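Local coordinates for protein nine-heme cytochrome c (Desulfovibrio desulfuricans, PDB 1OFW) that carries electrons through nine c-type hemes and may form part of a transmembrane redox complex that passes electrons to the cytoplasm for sulfate reduction, at residues L38-K43 / S99-Q104; C50-D55 / N92-C97; L76-A79 / T83-A86. One frame throughout, in Å; residues are numbered along the deposited sequence.

Overall arrangement
The three contacts lie in the first region of the chain that resembles class III cytochromes c. After the strand pair 13-16 and 33-36, helix 37-43 opens contact 1, which closes on helix 97-107 through the iron of heme 3. All else here falls within that long loop. Segment 50-55, following helix 47-50, meets 92-97 in contact 2 and closes a shorter loop beside heme 2. Contact 3 is the innermost: helix 76-81 turns back at once to the loop residues 83-86. None of the loops cross. Contacts 2 and 3 share heme 2, and Ile-85 packs on Pro-94 and on Ser-99, so all three contacts adjoin.

Contact 1: residues L38-K43 / S99-Q104; sequences LIHEKK and SCHEQQ. With HEC (heme c), chain E.
Helical segments 38-43 and 99-104, which carry His-40 and His-101, stay well apart, and the nearest CA atoms, those of His-40 and Cys-100, are 11.4 Å from each other. The heme fills the space between them. The two imidazoles reach its iron from opposite faces. His-40 NE2 is 2.0 Å from FE, and His-101 NE2 is also 2.0 Å from FE. This is bis-histidine ligation of heme 3, and the two NE2 atoms of His-40 and His-101 lie only 4.0 Å apart across the metal. In His-40, CG lies anti to the carbonyl carbon (chi1 -79°), which swings the ring off the helix toward the iron. Its CE1 and CD2 lie nearest to pyrrole nitrogens NA and NC. A hydrogen bond from ND1 to Asn-36 O probably fixes the ring's rotation. On the other side Cys-100 SG is bonded to heme CAC at 1.8 Å. With Cys-97 and His-101 it forms the CXXCH heme-attachment motif. The edge carrying propionate D is lined from both segments. Ile-39 CG2 touches CBD at 3.8 Å. The bent chain of Lys-43 brings CE to 3.4 Å from O2D, while Gln-104 OE1 meets methyl CMD at 3.6 Å. Helix 37-43 follows strand 33-36 directly, and Leu-213 of helix 212-217 packs against His-101 and Gln-104 of helix 97-107.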
loop_
_atom_site.group_PDB
_atom_site.type_symbol
_atom_site.label_atom_id
_atom_site.label_comp_id
_atom_site.label_asym_id
_atom_site.label_seq_id
_atom_site.Cartn_x
_atom_site.Cartn_y
_atom_site.Cartn_z
ATOM N N LEU A 38 4.452 10.846 -14.979
ATOM C CA LEU A 38 4.586 10.029 -16.191
ATOM C C LEU A 38 4.009 8.643 -15.946
ATOM O O LEU A 38 3.228 8.174 -16.778
ATOM C CB LEU A 38 6.053 9.988 -16.593
ATOM C CG LEU A 38 6.398 9.108 -17.814
ATOM C CD1 LEU A 38 6.003 9.832 -19.082
ATOM C CD2 LEU A 38 7.859 8.697 -17.841
ATOM N N ILE A 39 4.400 8.048 -14.814
ATOM C CA ILE A 39 3.914 6.677 -14.552
ATOM C C ILE A 39 2.424 6.676 -14.393
ATOM O O ILE A 39 1.692 5.813 -14.919
ATOM C CB ILE A 39 4.646 6.075 -13.331
ATOM C CG1 ILE A 39 6.028 5.550 -13.762
ATOM C CG2 ILE A 39 3.842 5.041 -12.594
ATOM C CD1 ILE A 39 6.954 5.301 -12.579
ATOM N N HIS A 40 1.918 7.667 -13.654
ATOM C CA HIS A 40 0.487 7.687 -13.371
ATOM C C HIS A 40 -0.359 7.978 -14.611
ATOM O O HIS A 40 -1.367 7.322 -14.847
ATOM C CB HIS A 40 0.190 8.705 -12.266
ATOM C CG HIS A 40 0.524 8.174 -10.886
ATOM N ND1 HIS A 40 1.795 8.188 -10.340
ATOM C CD2 HIS A 40 -0.286 7.625 -9.945
ATOM C CE1 HIS A 40 1.747 7.656 -9.128
ATOM N NE2 HIS A 40 0.496 7.317 -8.863
ATOM N N GLU A 41 0.009 8.917 -15.482
ATOM C CA GLU A 41 -0.845 9.224 -16.632
ATOM C C GLU A 41 -0.794 8.067 -17.625
ATOM O O GLU A 41 -1.769 7.926 -18.366
ATOM C CB GLU A 41 -0.457 10.556 -17.257
ATOM C CG GLU A 41 0.826 10.556 -18.087
ATOM C CD GLU A 41 1.074 11.953 -18.665
ATOM O OE1 GLU A 41 1.370 12.870 -17.868
ATOM O OE2 GLU A 41 0.965 12.145 -19.901
ATOM N N LYS A 42 0.274 7.280 -17.616
ATOM C CA LYS A 42 0.299 6.143 -18.538
ATOM C C LYS A 42 -0.670 5.075 -18.031
ATOM O O LYS A 42 -1.217 4.359 -18.868
ATOM C CB LYS A 42 1.682 5.544 -18.672
ATOM C CG LYS A 42 2.643 6.374 -19.498
ATOM C CD LYS A 42 4.060 5.851 -19.352
ATOM C CE LYS A 42 4.943 6.553 -20.375
ATOM N NZ LYS A 42 6.256 5.840 -20.449
ATOM N N LYS A 43 -0.908 4.935 -16.730
ATOM C CA LYS A 43 -1.806 3.883 -16.275
ATOM C C LYS A 43 -3.251 4.268 -16.030
ATOM O O LYS A 43 -4.163 3.443 -16.137
ATOM C CB LYS A 43 -1.199 3.358 -14.971
ATOM C CG LYS A 43 -1.694 2.057 -14.416
ATOM C CD LYS A 43 -1.475 0.929 -15.406
ATOM C CE LYS A 43 -0.592 -0.214 -15.007
ATOM N NZ LYS A 43 -0.926 -1.407 -15.847
ATOM N N SER A 99 -6.596 6.499 -1.238
ATOM C CA SER A 99 -7.860 5.934 -1.603
ATOM C C SER A 99 -7.710 5.266 -2.959
ATOM O O SER A 99 -8.239 4.155 -3.047
ATOM C CB SER A 99 -9.008 6.934 -1.613
ATOM O OG SER A 99 -9.072 7.558 -2.879
ATOM N N CYS A 100 -7.050 5.869 -3.932
ATOM C CA CYS A 100 -6.936 5.095 -5.166
ATOM C C CYS A 100 -6.059 3.862 -4.989
ATOM O O CYS A 100 -6.396 2.804 -5.508
ATOM C CB CYS A 100 -6.369 5.990 -6.270
ATOM S SG CYS A 100 -6.272 5.066 -7.810
ATOM N N HIS A 101 -4.954 4.009 -4.263
ATOM C CA HIS A 101 -4.075 2.848 -4.054
ATOM C C HIS A 101 -4.878 1.771 -3.326
ATOM O O HIS A 101 -4.791 0.568 -3.643
ATOM C CB HIS A 101 -2.809 3.293 -3.360
ATOM C CG HIS A 101 -1.888 4.177 -4.128
ATOM N ND1 HIS A 101 -0.847 4.799 -3.503
ATOM C CD2 HIS A 101 -1.841 4.568 -5.419
ATOM C CE1 HIS A 101 -0.165 5.546 -4.395
ATOM N NE2 HIS A 101 -0.759 5.407 -5.567
ATOM N N GLU A 102 -5.696 2.184 -2.368
ATOM C CA GLU A 102 -6.501 1.160 -1.677
ATOM C C GLU A 102 -7.432 0.484 -2.644
ATOM O O GLU A 102 -7.595 -0.742 -2.571
ATOM C CB GLU A 102 -7.349 1.759 -0.552
ATOM C CG GLU A 102 -6.608 2.188 0.669
ATOM C CD GLU A 102 -7.518 2.409 1.878
ATOM O OE1 GLU A 102 -6.960 2.551 2.982
ATOM O OE2 GLU A 102 -8.755 2.450 1.707
ATOM N N GLN A 103 -8.092 1.229 -3.521
ATOM C CA GLN A 103 -8.986 0.654 -4.503
ATOM C C GLN A 103 -8.252 -0.375 -5.370
ATOM O O GLN A 103 -8.851 -1.403 -5.729
ATOM C CB GLN A 103 -9.573 1.705 -5.425
ATOM C CG GLN A 103 -10.583 2.730 -5.016
ATOM C CD GLN A 103 -10.982 3.613 -6.219
ATOM O OE1 GLN A 103 -10.464 4.721 -6.448
ATOM N NE2 GLN A 103 -11.912 3.090 -7.029
ATOM N N GLN A 104 -6.997 -0.091 -5.733
ATOM C CA GLN A 104 -6.216 -1.047 -6.496
ATOM C C GLN A 104 -6.162 -2.401 -5.750
ATOM O O GLN A 104 -6.350 -3.437 -6.410
ATOM C CB GLN A 104 -4.808 -0.568 -6.791
ATOM C CG GLN A 104 -4.738 0.628 -7.745
ATOM C CD GLN A 104 -4.932 0.171 -9.179
ATOM O OE1 GLN A 104 -4.144 -0.570 -9.765
ATOM N NE2 GLN A 104 -5.966 0.668 -9.788
HETATM FE FE HEC E . -0.138 6.335 -7.222
HETATM C CHA HEC E . 1.968 3.952 -8.355
HETATM C CHB HEC E . 2.392 7.670 -5.282
HETATM C CHC HEC E . -2.042 9.060 -6.611
HETATM C CHD HEC E . -2.721 4.897 -8.951
HETATM N NA HEC E . 1.751 5.834 -6.812
HETATM C C1A HEC E . 2.474 4.800 -7.387
HETATM C C2A HEC E . 3.783 4.777 -6.790
HETATM C C3A HEC E . 3.846 5.724 -5.854
HETATM C C4A HEC E . 2.604 6.482 -5.956
HETATM C CMA HEC E . 4.959 6.018 -4.875
HETATM C CAA HEC E . 4.901 3.800 -7.229
HETATM C CBA HEC E . 5.487 4.182 -8.623
HETATM C CGA HEC E . 6.086 5.588 -8.520
HETATM O O1A HEC E . 7.139 5.679 -7.895
HETATM O O2A HEC E . 5.427 6.529 -9.026
HETATM N NB HEC E . 0.132 8.007 -6.161
HETATM C C1B HEC E . 1.238 8.425 -5.435
HETATM C C2B HEC E . 0.995 9.732 -4.864
HETATM C C3B HEC E . -0.257 10.110 -5.222
HETATM C C4B HEC E . -0.781 9.050 -6.048
HETATM C CMB HEC E . 2.019 10.477 -4.004
HETATM C CAB HEC E . -1.077 11.352 -4.874
HETATM C CBB HEC E . -0.326 12.704 -5.118
HETATM N NC HEC E . -2.015 6.856 -7.670
HETATM C C1C HEC E . -2.668 8.028 -7.289
HETATM C C2C HEC E . -4.061 7.972 -7.689
HETATM C C3C HEC E . -4.231 6.824 -8.356
HETATM C C4C HEC E . -2.967 6.125 -8.342
HETATM C CMC HEC E . -5.063 9.079 -7.295
HETATM C CAC HEC E . -5.467 6.201 -8.973
HETATM C CBC HEC E . -6.535 7.175 -9.530
HETATM N ND HEC E . -0.335 4.744 -8.418
HETATM C C1D HEC E . -1.484 4.317 -9.033
HETATM C C2D HEC E . -1.194 3.134 -9.817
HETATM C C3D HEC E . 0.127 2.921 -9.732
HETATM C C4D HEC E . 0.677 3.884 -8.802
HETATM C CMD HEC E . -2.243 2.350 -10.592
HETATM C CAD HEC E . 0.982 1.871 -10.453
HETATM C CBD HEC E . 1.275 2.337 -11.899
HETATM C CGD HEC E . 1.877 1.239 -12.760
HETATM O O1D HEC E . 2.605 1.555 -13.729
HETATM O O2D HEC E . 1.612 0.059 -12.484
#

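Contact 2: residues C50-D55 / N92-C97; sequences CHHTGD and NTPVSC. With HEC (heme c), chain D.
The side chain of His-52 turns toward Pro-94 because CG sits between the backbone N and the carbonyl carbon (chi1 66°). The imidazole then stands on the heme iron, with Pro-94 at its side. Its NE2 binds the iron of heme 2 at 2.0 Å, and His-63 supplies the other axial ligand. Pro-94 CG lies over one face of the imidazole, 3.8 Å from the centroid of the His-52 ring and 10° off its normal. This is a CH-pi contact. The same proline also packs on the porphyrin, with Pro-94 CB 3.3 Å from heme C2A. It therefore fills the corner between ligand ring and macrocycle and probably limits how far the imidazole can rotate. The backbone of His-52 is held too. Asn-92 ND2 donates to His-52 O at 2.7 Å, with an N-H...O angle of 157°. The donor approaches tilted from the carbonyl plane. A weak bond ties the same ND2 to Glu-48 OE1. Further along, one water bridges the segments: it donates to Cys-50 O at 2.8 Å and accepts from Val-95 N at 2.9 Å. Val-95 CG2 packs beside Cys-50 CA at 4.0 Å. Cys-50 and His-51 serve heme 1, while His-52 serves heme 2, so adjacent residues bind adjacent hemes. Both histidines lie in a type I turn from His-51 to Gly-54, and Thr-53 CG2 rests on the heme at C4C. Segment 50-55 leaves the end of helix 47-50. Segment 92-97 leads into helix 97-107, with Ser-96 as the N-cap whose OG holds Ser-99 N.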
loop_
_atom_site.group_PDB
_atom_site.type_symbol
_atom_site.label_atom_id
_atom_site.label_comp_id
_atom_site.label_asym_id
_atom_site.label_seq_id
_atom_site.Cartn_x
_atom_site.Cartn_y
_atom_site.Cartn_z
ATOM N N CYS A 50 -8.232 12.262 -11.364
ATOM C CA CYS A 50 -7.469 12.975 -10.361
ATOM C C CYS A 50 -7.794 14.463 -10.314
ATOM O O CYS A 50 -8.063 14.986 -9.231
ATOM C CB CYS A 50 -5.982 12.761 -10.650
ATOM S SG CYS A 50 -5.555 11.004 -10.567
ATOM N N HIS A 51 -7.731 15.098 -11.488
ATOM C CA HIS A 51 -8.006 16.529 -11.541
ATOM C C HIS A 51 -9.521 16.722 -11.600
ATOM O O HIS A 51 -10.086 17.061 -12.638
ATOM C CB HIS A 51 -7.304 17.174 -12.739
ATOM C CG HIS A 51 -5.810 17.019 -12.704
ATOM N ND1 HIS A 51 -5.025 17.803 -11.910
ATOM C CD2 HIS A 51 -4.973 16.186 -13.380
ATOM C CE1 HIS A 51 -3.761 17.452 -12.097
ATOM N NE2 HIS A 51 -3.695 16.481 -12.968
ATOM N N HIS A 52 -10.129 16.441 -10.457
ATOM C CA HIS A 52 -11.565 16.159 -10.354
ATOM C C HIS A 52 -12.439 17.372 -10.662
ATOM O O HIS A 52 -13.612 17.171 -10.940
ATOM C CB HIS A 52 -11.899 15.619 -8.948
ATOM C CG HIS A 52 -11.719 16.562 -7.823
ATOM N ND1 HIS A 52 -12.742 17.435 -7.447
ATOM C CD2 HIS A 52 -10.699 16.826 -6.960
ATOM C CE1 HIS A 52 -12.341 18.168 -6.435
ATOM N NE2 HIS A 52 -11.108 17.826 -6.096
ATOM N N THR A 53 -11.902 18.574 -10.584
ATOM C CA THR A 53 -12.640 19.791 -10.948
ATOM C C THR A 53 -12.554 20.108 -12.440
ATOM O O THR A 53 -13.213 21.071 -12.867
ATOM C CB THR A 53 -12.164 21.038 -10.184
ATOM O OG1 THR A 53 -10.794 21.381 -10.464
ATOM C CG2 THR A 53 -12.148 20.844 -8.679
ATOM N N GLY A 54 -11.754 19.360 -13.190
ATOM C CA GLY A 54 -11.510 19.573 -14.592
ATOM C C GLY A 54 -10.348 20.499 -14.911
ATOM O O GLY A 54 -9.929 20.624 -16.058
ATOM N N ASP A 55 -9.778 21.218 -13.991
ATOM C CA ASP A 55 -8.687 22.162 -14.071
ATOM C C ASP A 55 -7.375 21.395 -13.958
ATOM O O ASP A 55 -7.207 20.701 -12.964
ATOM C CB ASP A 55 -8.800 23.159 -12.930
ATOM C CG ASP A 55 -10.150 23.844 -12.846
ATOM O OD1 ASP A 55 -10.578 24.413 -13.878
ATOM O OD2 ASP A 55 -10.776 23.813 -11.771
ATOM N N ASN A 92 -17.920 14.590 -10.435
ATOM C CA ASN A 92 -16.861 13.667 -10.046
ATOM C C ASN A 92 -16.834 13.445 -8.540
ATOM O O ASN A 92 -17.104 14.327 -7.732
ATOM C CB ASN A 92 -15.489 14.157 -10.515
ATOM C CG ASN A 92 -15.528 14.403 -12.014
ATOM O OD1 ASN A 92 -16.301 13.732 -12.702
ATOM N ND2 ASN A 92 -14.744 15.330 -12.540
ATOM N N THR A 93 -16.498 12.201 -8.224
ATOM C CA THR A 93 -16.057 11.829 -6.899
ATOM C C THR A 93 -14.525 11.944 -6.832
ATOM O O THR A 93 -13.863 11.218 -7.549
ATOM C CB THR A 93 -16.397 10.369 -6.551
ATOM O OG1 THR A 93 -17.801 10.186 -6.741
ATOM C CG2 THR A 93 -16.110 10.021 -5.093
ATOM N N PRO A 94 -14.028 12.822 -5.996
ATOM C CA PRO A 94 -12.559 12.935 -5.889
ATOM C C PRO A 94 -11.929 11.631 -5.410
ATOM O O PRO A 94 -12.517 10.756 -4.792
ATOM C CB PRO A 94 -12.348 14.039 -4.860
ATOM C CG PRO A 94 -13.619 14.827 -4.894
ATOM C CD PRO A 94 -14.670 13.795 -5.111
ATOM N N VAL A 95 -10.640 11.565 -5.772
ATOM C CA VAL A 95 -9.746 10.542 -5.234
ATOM C C VAL A 95 -8.626 11.261 -4.497
ATOM O O VAL A 95 -8.200 12.374 -4.762
ATOM C CB VAL A 95 -9.144 9.654 -6.332
ATOM C CG1 VAL A 95 -10.270 8.942 -7.104
ATOM C CG2 VAL A 95 -8.301 10.463 -7.304
ATOM N N SER A 96 -8.042 10.643 -3.507
ATOM C CA SER A 96 -6.762 10.904 -2.905
ATOM C C SER A 96 -5.707 9.847 -3.282
ATOM O O SER A 96 -6.065 8.819 -3.868
ATOM C CB SER A 96 -6.872 11.022 -1.388
ATOM O OG SER A 96 -7.037 9.715 -0.897
ATOM N N CYS A 97 -4.450 10.119 -2.970
ATOM C CA CYS A 97 -3.373 9.173 -3.264
ATOM C C CYS A 97 -3.673 7.845 -2.572
ATOM O O CYS A 97 -3.625 6.782 -3.184
ATOM C CB CYS A 97 -2.045 9.690 -2.782
ATOM S SG CYS A 97 -1.553 11.395 -3.107
HETATM FE FE HEC D . -10.040 18.623 -4.580
HETATM C CHA HEC D . -12.690 17.759 -2.616
HETATM C CHB HEC D . -8.448 15.715 -3.774
HETATM C CHC HEC D . -7.553 19.396 -6.788
HETATM C CHD HEC D . -11.391 21.710 -5.015
HETATM N NA HEC D . -10.481 17.070 -3.429
HETATM C C1A HEC D . -11.650 16.861 -2.690
HETATM C C2A HEC D . -11.589 15.568 -2.042
HETATM C C3A HEC D . -10.368 15.035 -2.323
HETATM C C4A HEC D . -9.690 15.945 -3.214
HETATM C CMA HEC D . -9.821 13.679 -1.870
HETATM C CAA HEC D . -12.708 14.885 -1.247
HETATM C CBA HEC D . -12.569 15.168 0.264
HETATM C CGA HEC D . -13.711 14.522 1.054
HETATM O O1A HEC D . -14.749 14.138 0.451
HETATM O O2A HEC D . -13.509 14.388 2.280
HETATM N NB HEC D . -8.387 17.744 -5.211
HETATM C C1B HEC D . -7.882 16.545 -4.723
HETATM C C2B HEC D . -6.638 16.229 -5.428
HETATM C C3B HEC D . -6.371 17.242 -6.260
HETATM C C4B HEC D . -7.466 18.202 -6.117
HETATM C CMB HEC D . -5.857 14.922 -5.193
HETATM C CAB HEC D . -5.212 17.446 -7.235
HETATM C CBB HEC D . -5.068 16.214 -8.151
HETATM N NC HEC D . -9.625 20.200 -5.742
HETATM C C1C HEC D . -8.510 20.370 -6.540
HETATM C C2C HEC D . -8.464 21.714 -7.099
HETATM C C3C HEC D . -9.529 22.372 -6.584
HETATM C C4C HEC D . -10.250 21.440 -5.747
HETATM C CMC HEC D . -7.342 22.198 -8.038
HETATM C CAC HEC D . -9.908 23.867 -6.721
HETATM C CBC HEC D . -10.089 24.322 -8.177
HETATM N ND HEC D . -11.769 19.496 -4.073
HETATM C C1D HEC D . -12.143 20.788 -4.357
HETATM C C2D HEC D . -13.491 21.007 -3.865
HETATM C C3D HEC D . -13.891 19.886 -3.257
HETATM C C4D HEC D . -12.766 18.961 -3.277
HETATM C CMD HEC D . -14.228 22.339 -4.098
HETATM C CAD HEC D . -15.278 19.518 -2.661
HETATM C CBD HEC D . -16.080 18.873 -3.821
HETATM C CGD HEC D . -17.337 18.139 -3.409
HETATM O O1D HEC D . -17.969 17.503 -4.296
HETATM O O2D HEC D . -17.644 18.215 -2.203
HETATM O O HOH W 1 -9.273 13.851 -6.940
#

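Contact 3: residues L76-A79 / T83-A86; sequences LDRA and TNIA. With HEC (heme c), chain D.
A propionate-binding site on heme 2 brings Arg-78 of helix 76-81 together with Asn-84 of the loop that follows. The guanidinium meets two partners along its edge. Along one stretch of it NE and NH2 both donate to heme O2A. The NE bond is 2.7 Å to O2A with an angle of 153°, and NH2 lies 2.8 Å from O2A. The positive group would probably favour the ionised propionate. The end nitrogens grip Asn-84. NH1 donates to Asn-84 OD1 at 2.8 Å, in the carbonyl plane. NH2 donates to the main-chain Asn-84 O at 3.1 Å, from above the plane of the main-chain carbonyl, and makes a weak bond to OD1. Guanidinium and amide planes stand 83° apart, nearly perpendicular. The arginine chain gets there by running out with CG anti to the backbone N (chi1 178°) and bending at the next bond. In the fold this is a helix and its exit loop closing round a heme edge, and His-81, the axial ligand of heme 5, ends the same helix. Nonpolar groups complete the wall. Ala-79 CB packs at heme CHB, 3.7 Å away. Ile-85 CG2 comes within 3.8 Å of the other propionate oxygen, O1A, and Ile-85 CD1 touches methyl CMA at 3.9 Å. Arg-88 NH2 gives the heme another hydrogen bond, and Thr-83 and Ile-85 pack on helix 97-107.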
loop_
_atom_site.group_PDB
_atom_site.type_symbol
_atom_site.label_atom_id
_atom_site.label_comp_id
_atom_site.label_asym_id
_atom_site.label_seq_id
_atom_site.Cartn_x
_atom_site.Cartn_y
_atom_site.Cartn_z
ATOM N N LEU A 76 -4.941 19.945 2.710
ATOM C CA LEU A 76 -3.963 19.139 1.982
ATOM C C LEU A 76 -3.918 17.734 2.541
ATOM O O LEU A 76 -3.911 16.732 1.821
ATOM C CB LEU A 76 -2.622 19.863 2.095
ATOM C CG LEU A 76 -1.451 19.285 1.301
ATOM C CD1 LEU A 76 -1.736 19.236 -0.183
ATOM C CD2 LEU A 76 -0.193 20.093 1.543
ATOM N N ASP A 77 -3.899 17.638 3.866
ATOM C CA ASP A 77 -3.875 16.351 4.551
ATOM C C ASP A 77 -5.031 15.495 4.073
ATOM O O ASP A 77 -4.937 14.318 3.714
ATOM C CB ASP A 77 -3.905 16.572 6.074
ATOM C CG ASP A 77 -4.189 15.334 6.884
ATOM O OD1 ASP A 77 -3.640 14.280 6.550
ATOM O OD2 ASP A 77 -4.917 15.343 7.890
ATOM N N ARG A 78 -6.245 16.005 4.007
ATOM C CA ARG A 78 -7.447 15.298 3.616
ATOM C C ARG A 78 -7.394 14.949 2.141
ATOM O O ARG A 78 -7.662 13.797 1.788
ATOM C CB ARG A 78 -8.676 16.135 3.958
ATOM C CG ARG A 78 -9.981 15.480 3.542
ATOM C CD ARG A 78 -10.329 14.329 4.443
ATOM N NE ARG A 78 -11.568 13.712 3.964
ATOM C CZ ARG A 78 -11.959 12.517 4.352
ATOM N NH1 ARG A 78 -11.260 11.808 5.200
ATOM N NH2 ARG A 78 -13.104 12.077 3.835
ATOM N N ALA A 79 -6.990 15.920 1.322
ATOM C CA ALA A 79 -6.960 15.676 -0.117
ATOM C C ALA A 79 -5.989 14.562 -0.519
ATOM O O ALA A 79 -6.262 13.841 -1.500
ATOM C CB ALA A 79 -6.598 16.977 -0.817
ATOM N N THR A 83 -9.487 8.336 3.156
ATOM C CA THR A 83 -9.922 7.020 2.719
ATOM C C THR A 83 -11.422 6.827 2.762
ATOM O O THR A 83 -11.926 5.829 2.242
ATOM C CB THR A 83 -9.292 5.902 3.577
ATOM O OG1 THR A 83 -9.590 6.171 4.937
ATOM C CG2 THR A 83 -7.787 5.928 3.374
ATOM N N ASN A 84 -12.154 7.730 3.364
ATOM C CA ASN A 84 -13.605 7.579 3.427
ATOM C C ASN A 84 -14.275 8.728 2.679
ATOM O O ASN A 84 -14.919 9.596 3.248
ATOM C CB ASN A 84 -14.029 7.533 4.901
ATOM C CG ASN A 84 -13.610 8.745 5.701
ATOM O OD1 ASN A 84 -12.642 9.430 5.373
ATOM N ND2 ASN A 84 -14.329 9.030 6.788
ATOM N N ILE A 85 -14.077 8.751 1.371
ATOM C CA ILE A 85 -14.575 9.779 0.479
ATOM C C ILE A 85 -15.981 9.410 0.005
ATOM O O ILE A 85 -16.192 8.366 -0.629
ATOM C CB ILE A 85 -13.648 9.936 -0.745
ATOM C CG1 ILE A 85 -12.201 10.211 -0.333
ATOM C CG2 ILE A 85 -14.167 11.025 -1.674
ATOM C CD1 ILE A 85 -11.190 10.047 -1.451
ATOM N N ALA A 86 -16.934 10.283 0.337
ATOM C CA ALA A 86 -18.317 9.966 -0.048
ATOM C C ALA A 86 -18.499 9.960 -1.542
ATOM O O ALA A 86 -18.020 10.805 -2.274
ATOM C CB ALA A 86 -19.255 10.984 0.574
HETATM FE FE HEC D . -10.040 18.623 -4.580
HETATM C CHA HEC D . -12.690 17.759 -2.616
HETATM C CHB HEC D . -8.448 15.715 -3.774
HETATM C CHC HEC D . -7.553 19.396 -6.788
HETATM C CHD HEC D . -11.391 21.710 -5.015
HETATM N NA HEC D . -10.481 17.070 -3.429
HETATM C C1A HEC D . -11.650 16.861 -2.690
HETATM C C2A HEC D . -11.589 15.568 -2.042
HETATM C C3A HEC D . -10.368 15.035 -2.323
HETATM C C4A HEC D . -9.690 15.945 -3.214
HETATM C CMA HEC D . -9.821 13.679 -1.870
HETATM C CAA HEC D . -12.708 14.885 -1.247
HETATM C CBA HEC D . -12.569 15.168 0.264
HETATM C CGA HEC D . -13.711 14.522 1.054
HETATM O O1A HEC D . -14.749 14.138 0.451
HETATM O O2A HEC D . -13.509 14.388 2.280
HETATM N NB HEC D . -8.387 17.744 -5.211
HETATM C C1B HEC D . -7.882 16.545 -4.723
HETATM C C2B HEC D . -6.638 16.229 -5.428
HETATM C C3B HEC D . -6.371 17.242 -6.260
HETATM C C4B HEC D . -7.466 18.202 -6.117
HETATM C CMB HEC D . -5.857 14.922 -5.193
HETATM C CAB HEC D . -5.212 17.446 -7.235
HETATM C CBB HEC D . -5.068 16.214 -8.151
HETATM N NC HEC D . -9.625 20.200 -5.742
HETATM C C1C HEC D . -8.510 20.370 -6.540
HETATM C C2C HEC D . -8.464 21.714 -7.099
HETATM C C3C HEC D . -9.529 22.372 -6.584
HETATM C C4C HEC D . -10.250 21.440 -5.747
HETATM C CMC HEC D . -7.342 22.198 -8.038
HETATM C CAC HEC D . -9.908 23.867 -6.721
HETATM C CBC HEC D . -10.089 24.322 -8.177
HETATM N ND HEC D . -11.769 19.496 -4.073
HETATM C C1D HEC D . -12.143 20.788 -4.357
HETATM C C2D HEC D . -13.491 21.007 -3.865
HETATM C C3D HEC D . -13.891 19.886 -3.257
HETATM C C4D HEC D . -12.766 18.961 -3.277
HETATM C CMD HEC D . -14.228 22.339 -4.098
HETATM C CAD HEC D . -15.278 19.518 -2.661
HETATM C CBD HEC D . -16.080 18.873 -3.821
HETATM C CGD HEC D . -17.337 18.139 -3.409
HETATM O O1D HEC D . -17.969 17.503 -4.296
HETATM O O2D HEC D . -17.644 18.215 -2.203
#